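PDB 7OMU: macro domain-containing protein from Thermosipho africanus, which joins a DarT-family region of the ADP-ribosyl clan to a macro domain that holds adenosine-5-diphosphoribose. Local coordinates for residues Gly331-Leu336 against Gly369-Arg374; Leu351-Leu356 against Val383-Pro388; Gly362-Ile367 against Leu389-Pro394. The protein carries 1 engineered substitution. All blocks are in the same frame, centred on the assembly; numbering follows the deposited sequence.

How the contacts relate
Along the chain, 331-336 comes first, on helix 329-346, followed by strand 351-354, and contact 1 brings helix 365-376 back beside the earlier helix, closing a loop of 32 intervening residues. Contact 2 starts on that strand and closes 26 residues by pairing it with strand 383-386. Contact 3 closes 21, joining the turn and first residues of helix 365-376 to the chain beyond the last of these strands. The segments alternate, so every pair of contacts crosses. M372 of contact 1 packs on V353 and I385 of contact 2, W365 of contact 3 on L387, and contacts 2 and 3 both touch the ligand adenosine-5-diphosphoribose.

Contact 1: Gly331-Leu336 against Gly369-Arg374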
loop_
_atom_site.group_PDB
_atom_site.type_symbol
_atom_site.label_atom_id
_atom_site.label_comp_id
_atom_site.label_asym_id
_atom_site.label_seq_id
_atom_site.Cartn_x
_atom_site.Cartn_y
_atom_site.Cartn_z
ATOM N N GLY A 331 14.393 -27.447 -6.057
ATOM C CA GLY A 331 14.965 -26.086 -5.990
ATOM C C GLY A 331 14.346 -25.263 -4.876
ATOM O O GLY A 331 15.062 -24.428 -4.278
ATOM N N ILE A 332 13.057 -25.481 -4.616
ATOM C CA ILE A 332 12.281 -24.798 -3.541
ATOM C C ILE A 332 12.668 -25.414 -2.192
ATOM O O ILE A 332 13.080 -24.656 -1.295
ATOM C CB ILE A 332 10.772 -24.897 -3.830
ATOM C CG1 ILE A 332 10.399 -24.079 -5.067
ATOM C CG2 ILE A 332 9.955 -24.502 -2.610
ATOM C CD1 ILE A 332 8.982 -24.292 -5.554
ATOM N N GLU A 333 12.542 -26.739 -2.059
ATOM C CA GLU A 333 12.903 -27.499 -0.830
ATOM C C GLU A 333 14.295 -27.049 -0.374
ATOM O O GLU A 333 14.452 -26.724 0.817
ATOM C CB GLU A 333 12.841 -29.005 -1.092
ATOM C CG GLU A 333 12.931 -29.850 0.173
ATOM C CD GLU A 333 11.972 -31.028 0.229
ATOM O OE1 GLU A 333 11.449 -31.423 -0.839
ATOM O OE2 GLU A 333 11.740 -31.540 1.346
ATOM N N SER A 334 15.250 -27.002 -1.305
ATOM C CA SER A 334 16.642 -26.528 -1.089
ATOM C C SER A 334 16.635 -25.126 -0.469
ATOM O O SER A 334 17.210 -24.956 0.616
ATOM C CB SER A 334 17.415 -26.537 -2.377
ATOM O OG SER A 334 18.712 -25.996 -2.172
ATOM N N GLY A 335 16.012 -24.163 -1.151
ATOM C CA GLY A 335 15.936 -22.753 -0.725
ATOM C C GLY A 335 15.313 -22.608 0.653
ATOM O O GLY A 335 15.810 -21.782 1.439
ATOM N N LEU A 336 14.259 -23.377 0.941
ATOM C CA LEU A 336 13.541 -23.332 2.244
ATOM C C LEU A 336 14.477 -23.830 3.350
ATOM O O LEU A 336 14.541 -23.174 4.402
ATOM C CB LEU A 336 12.263 -24.171 2.156
ATOM C CG LEU A 336 11.161 -23.583 1.277
ATOM C CD1 LEU A 336 10.098 -24.622 0.956
ATOM C CD2 LEU A 336 10.534 -22.368 1.943
ATOM N N GLY A 369 2.261 -25.184 -0.738
ATOM C CA GLY A 369 1.752 -24.723 0.567
ATOM C C GLY A 369 2.334 -25.551 1.712
ATOM O O GLY A 369 3.084 -25.035 2.540
ATOM N N PRO A 370 2.004 -26.859 1.789
ATOM C CA PRO A 370 2.530 -27.719 2.846
ATOM C C PRO A 370 4.063 -27.645 2.924
ATOM O O PRO A 370 4.577 -27.422 4.002
ATOM C CB PRO A 370 2.030 -29.110 2.438
ATOM C CG PRO A 370 0.765 -28.834 1.671
ATOM C CD PRO A 370 1.080 -27.573 0.894
ATOM N N LEU A 371 4.744 -27.793 1.785
ATOM C CA LEU A 371 6.230 -27.771 1.703
ATOM C C LEU A 371 6.768 -26.514 2.400
ATOM O O LEU A 371 7.635 -26.655 3.276
ATOM C CB LEU A 371 6.658 -27.818 0.232
ATOM C CG LEU A 371 8.163 -27.755 -0.023
ATOM C CD1 LEU A 371 8.906 -28.817 0.782
ATOM C CD2 LEU A 371 8.459 -27.891 -1.508
ATOM N N MET A 372 6.261 -25.336 2.032
ATOM C CA MET A 372 6.698 -24.026 2.583
ATOM C C MET A 372 6.439 -24.000 4.094
ATOM O O MET A 372 7.342 -23.584 4.836
ATOM C CB MET A 372 5.937 -22.865 1.938
ATOM C CG MET A 372 6.345 -22.569 0.515
ATOM S SD MET A 372 5.362 -21.209 -0.169
ATOM C CE MET A 372 6.176 -19.812 0.599
ATOM N N CYS A 373 5.243 -24.407 4.523
ATOM C CA CYS A 373 4.818 -24.384 5.949
ATOM C C CYS A 373 5.716 -25.324 6.758
ATOM O O CYS A 373 6.266 -24.871 7.779
ATOM C CB CYS A 373 3.348 -24.766 6.102
ATOM S SG CYS A 373 2.217 -23.474 5.527
ATOM N N ARG A 374 5.873 -26.569 6.293
ATOM C CA ARG A 374 6.754 -27.608 6.888
ATOM C C ARG A 374 8.061 -26.970 7.364
ATOM O O ARG A 374 8.466 -27.257 8.496
ATOM C CB ARG A 374 7.095 -28.700 5.868
ATOM C CG ARG A 374 6.074 -29.822 5.758
ATOM C CD ARG A 374 6.524 -30.857 4.738
ATOM N NE ARG A 374 7.915 -31.257 4.963
ATOM C CZ ARG A 374 8.796 -31.593 4.015
ATOM N NH1 ARG A 374 8.461 -31.594 2.733
ATOM N NH2 ARG A 374 10.032 -31.919 4.355
#
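L371 reaches across to I332, E333 and L336 and has the largest share of this helix-helix contact. Its CG stands anti to the backbone N (chi1 178°), which directs the branch at the neighbouring helix. There CD2 meets I332 CG2 at 3.9 Å and CD1 lies 3.8 Å from E333 CD. The branch carbon CG itself rests 3.8 Å from L336 CD1. L336 CD1 is used twice, since it also rests on the backbone of M372, 3.8 Å from its CA. These residues form a continuous buried apolar seam, I332 to L371, L371 to L336 and L336 to M372, and L356 covers I332 and M372 from a neighbouring loop.

The other flank is looser and faces solvent. E333 lays its CG and carboxylate carbon across L371 at about a right angle, then offers OE2 to the edge of the R374 guanidinium. The hydrogen bond within this salt bridge is weak, R374 NH2 lying 3.5 Å from E333 OE2 with carboxylate and guanidinium planes 67° apart. The stronger partner of OE2 is the hydroxyl of Y375, one residue further along the second helix.

The short axes run 10.0 Å apart at 19°, nearly parallel and in the same direction. M372 reaches on to I385 of the central sheet. Such neighbouring, co-directional helices on one face of a largely parallel sheet are characteristic of the three-layer alpha/beta/alpha macro domain.

Contact 2: Leu351-Leu356 against Val383-Pro388; sequences LAVPAL and VQIYLP. With APR (adenosine-5-diphosphoribose), chain C.
V353 and I385 stand side by side on neighbouring strands and point the same way, V353 CG2 lying 3.8 Å from I385 CG1. In V353, with CG1 anti to the carbonyl carbon (chi1 -54°), CG2 sits between the backbone N and the carbonyl carbon, and it is this methyl that meets I385. L351 and V383 continue this face more loosely, while M372 and L376 of helix 365-376 cover V353.

On the reverse face the partners are A352, P354, Q384 and Y386. The Y386 ring approaches A352 obliquely, with CE1 4.0 Å from CB, and its edge lies near V353 O. The hydroxyl at its far end donates to Q384 OE1 at 2.9 Å, from above the amide carbonyl plane, so that ring and extended glutamine chain are linked along the same strand. At the opposite end of the tyrosine side chain, CB is 3.7 Å from C2 of the adenine of adenosine-5-diphosphoribose.

Four backbone bonds hold the strands in parallel register. L351 O and V353 O accept from Q384 N and Y386 N; Q384 O and Y386 O in turn accept from V353 N and A355 N. The last of these, 3.0 Å between A355 N and Y386 O, carries the pairing just past the strand ends. There A355 CB touches P388 CD at 3.7 Å, and the two loops turn toward the ligand: P354 CB lies 3.9 Å from ribose O4', and P388 CB also borders this sugar, near O3'.

With helix 365-376 as the connection, these strands form a parallel beta-alpha-beta unit whose C-terminal ends line the ligand pocket, the usual placing of the binding cleft in a macro domain.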
loop_
_atom_site.group_PDB
_atom_site.type_symbol
_atom_site.label_atom_id
_atom_site.label_comp_id
_atom_site.label_asym_id
_atom_site.label_seq_id
_atom_site.Cartn_x
_atom_site.Cartn_y
_atom_site.Cartn_z
ATOM N N LEU A 351 10.238 -12.230 8.180
ATOM C CA LEU A 351 10.297 -12.761 6.795
ATOM C C LEU A 351 8.909 -12.732 6.135
ATOM O O LEU A 351 7.928 -13.188 6.756
ATOM C CB LEU A 351 10.856 -14.185 6.870
ATOM C CG LEU A 351 11.177 -14.842 5.533
ATOM C CD1 LEU A 351 12.324 -14.129 4.839
ATOM C CD2 LEU A 351 11.506 -16.308 5.730
ATOM N N ALA A 352 8.840 -12.204 4.915
ATOM C CA ALA A 352 7.700 -12.352 3.987
ATOM C C ALA A 352 8.177 -13.152 2.773
ATOM O O ALA A 352 9.067 -12.666 2.059
ATOM C CB ALA A 352 7.166 -10.999 3.584
ATOM N N VAL A 353 7.634 -14.352 2.572
ATOM C CA VAL A 353 7.856 -15.163 1.341
ATOM C C VAL A 353 6.544 -15.180 0.562
ATOM O O VAL A 353 5.473 -15.341 1.149
ATOM C CB VAL A 353 8.357 -16.586 1.660
ATOM C CG1 VAL A 353 9.599 -16.576 2.541
ATOM C CG2 VAL A 353 7.287 -17.438 2.311
ATOM N N PRO A 354 6.577 -14.992 -0.777
ATOM C CA PRO A 354 5.399 -15.208 -1.608
ATOM C C PRO A 354 5.241 -16.708 -1.859
ATOM O O PRO A 354 6.213 -17.415 -1.728
ATOM C CB PRO A 354 5.748 -14.463 -2.899
ATOM C CG PRO A 354 7.244 -14.626 -3.005
ATOM C CD PRO A 354 7.744 -14.585 -1.574
ATOM N N ALA A 355 4.034 -17.148 -2.203
ATOM C CA ALA A 355 3.771 -18.522 -2.688
ATOM C C ALA A 355 4.750 -18.824 -3.830
ATOM O O ALA A 355 4.637 -18.184 -4.884
ATOM C CB ALA A 355 2.329 -18.639 -3.119
ATOM N N LEU A 356 5.698 -19.732 -3.609
ATOM C CA LEU A 356 6.840 -19.970 -4.535
ATOM C C LEU A 356 6.374 -20.817 -5.725
ATOM O O LEU A 356 5.720 -21.847 -5.501
ATOM C CB LEU A 356 7.972 -20.644 -3.756
ATOM C CG LEU A 356 8.530 -19.805 -2.609
ATOM C CD1 LEU A 356 9.319 -20.655 -1.636
ATOM C CD2 LEU A 356 9.382 -18.666 -3.140
ATOM N N VAL A 383 6.819 -14.773 10.386
ATOM C CA VAL A 383 6.862 -15.241 8.970
ATOM C C VAL A 383 5.468 -15.086 8.365
ATOM O O VAL A 383 4.499 -15.601 8.958
ATOM C CB VAL A 383 7.342 -16.698 8.867
ATOM C CG1 VAL A 383 7.262 -17.207 7.439
ATOM C CG2 VAL A 383 8.748 -16.867 9.415
ATOM N N GLN A 384 5.382 -14.411 7.219
ATOM C CA GLN A 384 4.126 -14.248 6.446
ATOM C C GLN A 384 4.295 -14.922 5.081
ATOM O O GLN A 384 5.093 -14.430 4.268
ATOM C CB GLN A 384 3.787 -12.765 6.312
ATOM C CG GLN A 384 3.536 -12.091 7.646
ATOM C CD GLN A 384 3.072 -10.666 7.494
ATOM O OE1 GLN A 384 3.351 -10.003 6.498
ATOM N NE2 GLN A 384 2.362 -10.181 8.500
ATOM N N ILE A 385 3.592 -16.032 4.862
ATOM C CA ILE A 385 3.443 -16.650 3.517
ATOM C C ILE A 385 2.306 -15.902 2.823
ATOM O O ILE A 385 1.171 -15.917 3.348
ATOM C CB ILE A 385 3.188 -18.164 3.610
ATOM C CG1 ILE A 385 4.372 -18.888 4.255
ATOM C CG2 ILE A 385 2.865 -18.733 2.239
ATOM C CD1 ILE A 385 4.165 -20.376 4.427
ATOM N N TYR A 386 2.612 -15.244 1.704
ATOM C CA TYR A 386 1.657 -14.394 0.952
ATOM C C TYR A 386 1.004 -15.245 -0.132
ATOM O O TYR A 386 1.691 -15.619 -1.111
ATOM C CB TYR A 386 2.353 -13.138 0.429
ATOM C CG TYR A 386 2.290 -12.001 1.414
ATOM C CD1 TYR A 386 3.207 -11.893 2.449
ATOM C CD2 TYR A 386 1.268 -11.072 1.349
ATOM C CE1 TYR A 386 3.129 -10.868 3.376
ATOM C CE2 TYR A 386 1.180 -10.035 2.262
ATOM C CZ TYR A 386 2.109 -9.936 3.282
ATOM O OH TYR A 386 2.002 -8.918 4.182
ATOM N N LEU A 387 -0.287 -15.533 0.060
ATOM C CA LEU A 387 -1.105 -16.377 -0.848
ATOM C C LEU A 387 -1.140 -15.744 -2.235
ATOM O O LEU A 387 -1.160 -14.519 -2.367
ATOM C CB LEU A 387 -2.524 -16.523 -0.289
ATOM C CG LEU A 387 -2.648 -17.207 1.071
ATOM C CD1 LEU A 387 -4.100 -17.247 1.523
ATOM C CD2 LEU A 387 -2.054 -18.610 1.043
ATOM N N PRO A 388 -1.188 -16.575 -3.299
ATOM C CA PRO A 388 -1.231 -16.085 -4.673
ATOM C C PRO A 388 -2.567 -15.385 -4.936
ATOM O O PRO A 388 -3.580 -15.916 -4.509
ATOM C CB PRO A 388 -1.106 -17.366 -5.508
ATOM C CG PRO A 388 -1.705 -18.436 -4.624
ATOM C CD PRO A 388 -1.274 -18.041 -3.229
HETATM N N1 APR C . 2.137 -9.665 -2.710
HETATM C C2 APR C . 1.940 -10.981 -2.556
HETATM N N3 APR C . 1.923 -11.946 -3.474
HETATM C C4 APR C . 2.141 -11.435 -4.698
HETATM C C5 APR C . 2.356 -10.110 -5.017
HETATM C C6 APR C . 2.351 -9.182 -3.957
HETATM N N6 APR C . 2.541 -7.874 -4.114
HETATM N N7 APR C . 2.543 -9.971 -6.388
HETATM C C8 APR C . 2.443 -11.191 -6.864
HETATM N N9 APR C . 2.194 -12.124 -5.880
HETATM C "C1'" APR C . 2.022 -13.571 -6.031
HETATM C "C2'" APR C . 1.415 -13.992 -7.368
HETATM O "O2'" APR C . 0.010 -14.095 -7.277
HETATM C "C3'" APR C . 2.085 -15.342 -7.658
HETATM O "O3'" APR C . 1.163 -16.411 -7.493
HETATM O "O4'" APR C . 3.293 -14.169 -5.968
HETATM C "C4'" APR C . 3.252 -15.441 -6.660
HETATM C "C5'" APR C . 4.613 -15.736 -7.252
HETATM O "O5'" APR C . 5.005 -14.675 -8.176
HETATM P PA APR C . 5.832 -14.985 -9.527
HETATM O O1A APR C . 6.747 -13.840 -9.818
HETATM O O2A APR C . 4.885 -15.399 -10.606
HETATM O O3A APR C . 6.731 -16.250 -9.103
HETATM P PB APR C . 7.096 -17.662 -9.783
HETATM O O1B APR C . 5.822 -18.378 -10.088
HETATM O O2B APR C . 8.100 -18.362 -8.928
HETATM O O5D APR C . 7.792 -17.194 -11.158
HETATM C C5D APR C . 9.207 -16.849 -11.178
HETATM O O4D APR C . 8.890 -15.089 -12.800
HETATM O O1D APR C . 9.190 -13.551 -11.109
HETATM C C1D APR C . 9.688 -14.000 -12.316
HETATM O O2D APR C . 12.135 -13.750 -12.679
HETATM C C2D APR C . 11.110 -14.553 -12.125
HETATM O O3D APR C . 11.392 -15.947 -14.122
HETATM C C3D APR C . 11.063 -15.951 -12.740
HETATM C C4D APR C . 9.590 -16.323 -12.542
#

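Contact 3: Gly362-Ile367 against Leu389-Pro394; sequences GLEWSI and LEKRIP. With APR (adenosine-5-diphosphoribose), chain C.
W365 and I393 have the closest CA atoms of the two segments, 7.5 Å apart, too far for the backbones to pair. One segment is a turn leading into helix 365-376, with E364 at the N-cap position; the other is the irregular chain that follows strand 383-386 at the rim of the macro-domain ligand pocket. Contact is made through side chains of 389-394 reaching the turn and helix start.

K391 does so at the N-cap. Its chain is extended beyond CG and brings NZ to the turn, where it forms a salt bridge with E364 OE2 at 3.5 Å and a weak hydrogen bond to L363 O. A further weak bond runs from NZ to the carbonyl of C358. The first amide of the helix, W365 N, is also close, but both are donors and do not bond. The helix N terminus would probably disfavour a charge here, which the E364 carboxylate and the L363 and C358 carbonyls may offset.

I393 meets the indole instead, the two side chains crossing at about a right angle. The W365 ring is carried toward I393 by a CG anti to the backbone N (chi1 165°); I393 CG2 approaches the pyrrole part obliquely at CD1 and lies 3.8 Å from NE1, while I393 CD1 packs 3.8 Å from W365 CB. NE1 itself is bonded to the carbonyl of Q397, and L387 packs on the same indole.

At its other end, 389-394 grips the adenosine part of adenosine-5-diphosphoribose. E390 OE2 accepts from ribose O2' at 3.2 Å and only weakly from O3'. L389 N donates almost straight to O2' (3.0 Å, 166°), and L389 CD1 reaches the adenine, 3.9 Å from C4.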
loop_
_atom_site.group_PDB
_atom_site.type_symbol
_atom_site.label_atom_id
_atom_site.label_comp_id
_atom_site.label_asym_id
_atom_site.label_seq_id
_atom_site.Cartn_x
_atom_site.Cartn_y
_atom_site.Cartn_z
ATOM N N GLY A 362 3.994 -22.302 -12.508
ATOM C CA GLY A 362 2.953 -23.263 -12.926
ATOM C C GLY A 362 2.827 -24.451 -11.983
ATOM O O GLY A 362 2.375 -25.518 -12.446
ATOM N N LEU A 363 3.227 -24.287 -10.716
ATOM C CA LEU A 363 3.024 -25.281 -9.622
ATOM C C LEU A 363 1.758 -24.905 -8.851
ATOM O O LEU A 363 1.319 -23.746 -8.974
ATOM C CB LEU A 363 4.237 -25.303 -8.684
ATOM C CG LEU A 363 5.207 -26.463 -8.878
ATOM C CD1 LEU A 363 5.717 -26.523 -10.309
ATOM C CD2 LEU A 363 6.371 -26.348 -7.907
ATOM N N GLU A 364 1.209 -25.852 -8.089
ATOM C CA GLU A 364 -0.068 -25.692 -7.342
ATOM C C GLU A 364 0.237 -25.506 -5.852
ATOM O O GLU A 364 1.245 -26.054 -5.366
ATOM C CB GLU A 364 -0.994 -26.889 -7.561
ATOM C CG GLU A 364 -1.404 -27.098 -9.010
ATOM C CD GLU A 364 -2.556 -26.235 -9.494
ATOM O OE1 GLU A 364 -3.424 -26.782 -10.194
ATOM O OE2 GLU A 364 -2.577 -25.022 -9.181
ATOM N N TRP A 365 -0.618 -24.759 -5.158
ATOM C CA TRP A 365 -0.486 -24.463 -3.709
ATOM C C TRP A 365 -0.699 -25.750 -2.911
ATOM O O TRP A 365 -0.165 -25.841 -1.794
ATOM C CB TRP A 365 -1.472 -23.374 -3.287
ATOM C CG TRP A 365 -1.640 -23.280 -1.805
ATOM C CD1 TRP A 365 -2.585 -23.904 -1.043
ATOM C CD2 TRP A 365 -0.821 -22.533 -0.893
ATOM N NE1 TRP A 365 -2.422 -23.578 0.278
ATOM C CE2 TRP A 365 -1.348 -22.740 0.398
ATOM C CE3 TRP A 365 0.296 -21.706 -1.043
ATOM C CZ2 TRP A 365 -0.791 -22.156 1.531
ATOM C CZ3 TRP A 365 0.838 -21.115 0.073
ATOM C CH2 TRP A 365 0.299 -21.339 1.339
ATOM N N SER A 366 -1.458 -26.700 -3.463
ATOM C CA SER A 366 -1.716 -28.032 -2.855
ATOM C C SER A 366 -0.394 -28.772 -2.601
ATOM O O SER A 366 -0.365 -29.621 -1.691
ATOM C CB SER A 366 -2.647 -28.834 -3.716
ATOM O OG SER A 366 -2.186 -28.868 -5.057
ATOM N N ILE A 367 0.658 -28.462 -3.367
ATOM C CA ILE A 367 2.016 -29.063 -3.213
ATOM C C ILE A 367 2.918 -28.077 -2.471
ATOM O O ILE A 367 3.577 -28.497 -1.502
ATOM C CB ILE A 367 2.620 -29.451 -4.576
ATOM C CG1 ILE A 367 1.705 -30.394 -5.361
ATOM C CG2 ILE A 367 4.010 -30.037 -4.392
ATOM C CD1 ILE A 367 1.411 -31.701 -4.650
ATOM N N LEU A 389 -2.531 -14.245 -5.635
ATOM C CA LEU A 389 -3.654 -13.271 -5.719
ATOM C C LEU A 389 -4.482 -13.498 -6.991
ATOM O O LEU A 389 -5.587 -12.934 -7.079
ATOM C CB LEU A 389 -3.078 -11.851 -5.662
ATOM C CG LEU A 389 -2.433 -11.468 -4.326
ATOM C CD1 LEU A 389 -1.587 -10.211 -4.460
ATOM C CD2 LEU A 389 -3.485 -11.294 -3.238
ATOM N N GLU A 390 -3.988 -14.332 -7.905
ATOM C CA GLU A 390 -4.556 -14.551 -9.261
ATOM C C GLU A 390 -5.193 -15.945 -9.320
ATOM O O GLU A 390 -5.184 -16.547 -10.411
ATOM C CB GLU A 390 -3.440 -14.396 -10.301
ATOM C CG GLU A 390 -2.239 -15.308 -10.054
ATOM C CD GLU A 390 -1.015 -15.053 -10.915
ATOM O OE1 GLU A 390 -1.162 -15.035 -12.150
ATOM O OE2 GLU A 390 0.085 -14.877 -10.344
ATOM N N LYS A 391 -5.715 -16.454 -8.197
ATOM C CA LYS A 391 -5.893 -17.920 -7.998
ATOM C C LYS A 391 -6.681 -18.201 -6.712
ATOM O O LYS A 391 -6.254 -17.725 -5.644
ATOM C CB LYS A 391 -4.495 -18.548 -7.954
ATOM C CG LYS A 391 -4.424 -20.059 -8.074
ATOM C CD LYS A 391 -2.992 -20.539 -8.167
ATOM C CE LYS A 391 -2.821 -21.972 -7.718
ATOM N NZ LYS A 391 -1.401 -22.261 -7.422
ATOM N N ARG A 392 -7.776 -18.960 -6.811
ATOM C CA ARG A 392 -8.658 -19.304 -5.662
ATOM C C ARG A 392 -8.154 -20.580 -4.978
ATOM O O ARG A 392 -8.088 -21.618 -5.654
ATOM C CB ARG A 392 -10.107 -19.496 -6.126
ATOM C CG ARG A 392 -10.681 -18.309 -6.887
ATOM C CD ARG A 392 -12.188 -18.165 -6.735
ATOM N NE ARG A 392 -12.584 -16.777 -6.522
ATOM C CZ ARG A 392 -12.325 -16.062 -5.423
ATOM N NH1 ARG A 392 -11.650 -16.592 -4.415
ATOM N NH2 ARG A 392 -12.741 -14.808 -5.338
ATOM N N ILE A 393 -7.829 -20.505 -3.684
ATOM C CA ILE A 393 -7.426 -21.670 -2.840
ATOM C C ILE A 393 -8.664 -22.140 -2.080
ATOM O O ILE A 393 -9.280 -21.354 -1.361
ATOM C CB ILE A 393 -6.281 -21.301 -1.868
ATOM C CG1 ILE A 393 -5.147 -20.517 -2.538
ATOM C CG2 ILE A 393 -5.749 -22.537 -1.167
ATOM C CD1 ILE A 393 -4.577 -21.178 -3.762
ATOM N N PRO A 394 -9.070 -23.424 -2.205
ATOM C CA PRO A 394 -10.109 -23.986 -1.341
ATOM C C PRO A 394 -9.781 -23.725 0.136
ATOM O O PRO A 394 -8.632 -23.828 0.499
ATOM C CB PRO A 394 -10.075 -25.490 -1.650
ATOM C CG PRO A 394 -9.489 -25.584 -3.046
ATOM C CD PRO A 394 -8.552 -24.401 -3.175
HETATM N N1 APR C . 2.137 -9.665 -2.710
HETATM C C2 APR C . 1.940 -10.981 -2.556
HETATM N N3 APR C . 1.923 -11.946 -3.474
HETATM C C4 APR C . 2.141 -11.435 -4.698
HETATM C C5 APR C . 2.356 -10.110 -5.017
HETATM C C6 APR C . 2.351 -9.182 -3.957
HETATM N N6 APR C . 2.541 -7.874 -4.114
HETATM N N7 APR C . 2.543 -9.971 -6.388
HETATM C C8 APR C . 2.443 -11.191 -6.864
HETATM N N9 APR C . 2.194 -12.124 -5.880
HETATM C "C1'" APR C . 2.022 -13.571 -6.031
HETATM C "C2'" APR C . 1.415 -13.992 -7.368
HETATM O "O2'" APR C . 0.010 -14.095 -7.277
HETATM C "C3'" APR C . 2.085 -15.342 -7.658
HETATM O "O3'" APR C . 1.163 -16.411 -7.493
HETATM O "O4'" APR C . 3.293 -14.169 -5.968
HETATM C "C4'" APR C . 3.252 -15.441 -6.660
HETATM C "C5'" APR C . 4.613 -15.736 -7.252
HETATM O "O5'" APR C . 5.005 -14.675 -8.176
HETATM P PA APR C . 5.832 -14.985 -9.527
HETATM O O1A APR C . 6.747 -13.840 -9.818
HETATM O O2A APR C . 4.885 -15.399 -10.606
HETATM O O3A APR C . 6.731 -16.250 -9.103
HETATM P PB APR C . 7.096 -17.662 -9.783
HETATM O O1B APR C . 5.822 -18.378 -10.088
HETATM O O2B APR C . 8.100 -18.362 -8.928
HETATM O O5D APR C . 7.792 -17.194 -11.158
HETATM C C5D APR C . 9.207 -16.849 -11.178
HETATM O O4D APR C . 8.890 -15.089 -12.800
HETATM O O1D APR C . 9.190 -13.551 -11.109
HETATM C C1D APR C . 9.688 -14.000 -12.316
HETATM O O2D APR C . 12.135 -13.750 -12.679
HETATM C C2D APR C . 11.110 -14.553 -12.125
HETATM O O3D APR C . 11.392 -15.947 -14.122
HETATM C C3D APR C . 11.063 -15.951 -12.740
HETATM C C4D APR C . 9.590 -16.323 -12.542
#